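Local atomic coordinates of rhizobiales Sp. Pch2 (Marine metagenome, PDB entry 6PB3), a protein that probably acts as a Trip13-like AAA+ ATPase that uses ATP to remodel HORMA-domain proteins, thereby regulating bacterial cGAS-like enzymes in bacteriophage immunity. Residues T242-S247 against T287-A292. Numbering follows the deposited sequence.
Sequences TGVTGS and TSINPA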
loop_
_atom_site.group_PDB
_atom_site.type_symbol
_atom_site.label_atom_id
_atom_site.label_comp_id
_atom_site.label_asym_id
_atom_site.label_seq_id
_atom_site.Cartn_x
_atom_site.Cartn_y
_atom_site.Cartn_z
ATOM N N THR A 242 -14.363 28.558 -36.012
ATOM C CA THR A 242 -15.353 27.521 -36.263
ATOM C C THR A 242 -16.769 27.999 -36.002
ATOM O O THR A 242 -17.713 27.243 -36.245
ATOM C CB THR A 242 -15.079 26.288 -35.400
ATOM O OG1 THR A 242 -15.248 26.633 -34.020
ATOM C CG2 THR A 242 -13.666 25.765 -35.623
ATOM N N GLY A 243 -16.942 29.222 -35.505
ATOM C CA GLY A 243 -18.273 29.731 -35.247
ATOM C C GLY A 243 -18.871 29.295 -33.929
ATOM O O GLY A 243 -20.050 29.567 -33.677
ATOM N N VAL A 244 -18.094 28.624 -33.080
ATOM C CA VAL A 244 -18.559 28.274 -31.743
ATOM C C VAL A 244 -18.710 29.539 -30.908
ATOM O O VAL A 244 -17.774 30.342 -30.792
ATOM C CB VAL A 244 -17.586 27.287 -31.082
ATOM C CG1 VAL A 244 -17.930 27.117 -29.613
ATOM C CG2 VAL A 244 -17.626 25.953 -31.808
ATOM N N THR A 245 -19.892 29.721 -30.317
ATOM C CA THR A 245 -20.153 30.915 -29.528
ATOM C C THR A 245 -19.377 30.870 -28.215
ATOM O O THR A 245 -18.861 29.826 -27.793
ATOM C CB THR A 245 -21.649 31.070 -29.241
ATOM O OG1 THR A 245 -22.037 30.178 -28.190
ATOM C CG2 THR A 245 -22.471 30.767 -30.491
ATOM N N GLY A 246 -19.290 32.033 -27.569
ATOM C CA GLY A 246 -18.691 32.080 -26.247
ATOM C C GLY A 246 -19.510 31.316 -25.227
ATOM O O GLY A 246 -18.962 30.681 -24.320
ATOM N N SER A 247 -20.834 31.355 -25.370
ATOM C CA SER A 247 -21.703 30.599 -24.477
ATOM C C SER A 247 -21.474 29.098 -24.634
ATOM O O SER A 247 -21.451 28.355 -23.645
ATOM C CB SER A 247 -23.159 30.972 -24.751
ATOM O OG SER A 247 -24.018 30.427 -23.772
ATOM N N THR A 287 -18.426 16.905 -42.424
ATOM C CA THR A 287 -19.356 17.699 -41.634
ATOM C C THR A 287 -18.607 18.827 -40.940
ATOM O O THR A 287 -17.423 18.705 -40.624
ATOM C CB THR A 287 -20.099 16.803 -40.617
ATOM O OG1 THR A 287 -21.011 15.945 -41.319
ATOM C CG2 THR A 287 -20.889 17.617 -39.608
ATOM N N SER A 288 -19.300 19.941 -40.730
ATOM C CA SER A 288 -18.717 21.012 -39.947
ATOM C C SER A 288 -18.819 20.693 -38.454
ATOM O O SER A 288 -19.577 19.820 -38.025
ATOM C CB SER A 288 -19.398 22.341 -40.280
ATOM O OG SER A 288 -20.764 22.147 -40.608
ATOM N N ILE A 289 -18.019 21.404 -37.657
ATOM C CA ILE A 289 -17.991 21.167 -36.218
ATOM C C ILE A 289 -19.351 21.491 -35.613
ATOM O O ILE A 289 -19.950 22.534 -35.903
ATOM C CB ILE A 289 -16.856 21.983 -35.581
ATOM C CG1 ILE A 289 -15.525 21.257 -35.791
ATOM C CG2 ILE A 289 -17.094 22.199 -34.097
ATOM C CD1 ILE A 289 -14.320 22.125 -35.635
ATOM N N ASN A 290 -19.860 20.576 -34.785
ATOM C CA ASN A 290 -21.188 20.697 -34.190
ATOM C C ASN A 290 -21.053 20.922 -32.692
ATOM O O ASN A 290 -20.644 20.000 -31.969
ATOM C CB ASN A 290 -22.022 19.442 -34.463
ATOM C CG ASN A 290 -23.460 19.553 -33.938
ATOM O OD1 ASN A 290 -23.781 20.404 -33.103
ATOM N ND2 ASN A 290 -24.328 18.679 -34.433
ATOM N N PRO A 291 -21.395 22.107 -32.184
ATOM C CA PRO A 291 -21.232 22.359 -30.740
ATOM C C PRO A 291 -22.006 21.390 -29.864
ATOM O O PRO A 291 -21.524 21.012 -28.787
ATOM C CB PRO A 291 -21.748 23.793 -30.577
ATOM C CG PRO A 291 -21.711 24.389 -31.951
ATOM C CD PRO A 291 -21.940 23.269 -32.904
ATOM N N ALA A 292 -23.197 20.971 -30.299
ATOM C CA ALA A 292 -23.970 20.018 -29.511
ATOM C C ALA A 292 -23.223 18.700 -29.372
ATOM O O ALA A 292 -23.164 18.120 -28.281
ATOM C CB ALA A 292 -25.344 19.799 -30.143
#
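I289 lays its CD1 methyl against the CG2 methyl of T242, at 3.7 Å, the closest approach between 242-247 and 287-292. The two side chains meet at an oblique angle, methyl against methyl. In I289 the branches divide the work: CG1, beside the backbone N (chi1 -80°), carries CD1 to T242, while CG2, anti to that N, faces V244, whose CG2 lies 4.4 Å from I289 CG2. The same V244 methyl is also 4.4 Å from P291 CG, so one branch of the valine bridges the isoleucine and the proline ring.

Both segments lead into helices of the helical small (lid) subdomain of the AAA+ module, beyond the sheet-bearing large subdomain. N290 caps helix 291-300 with a bond of 2.9 Å from A292 N to N290 OD1; it is bent, 132° at the hydrogen, and the donor stands 39° out of the carbonyl plane. T245 caps helix 246-255 through OG1 to Q248 N, and in that helix V244 also packs on I249 and P291 on Q248. The contact thus joins the entrances of two neighbouring helices. A second subunit packs here too, its L66 on I289, its H60 on T242 and its W55 NE1 hydrogen-bonded to T287 O, placing the pair beside a subunit interface.

No hydrogen bond crosses between the segments and they bury just 157 Å², which implies a small apolar contact, made by the methyls of T242, V244 and I289 and the ring of P291; the two cap bonds and that of T242 OG1 to L239 O lie within this chain but do not link the segments.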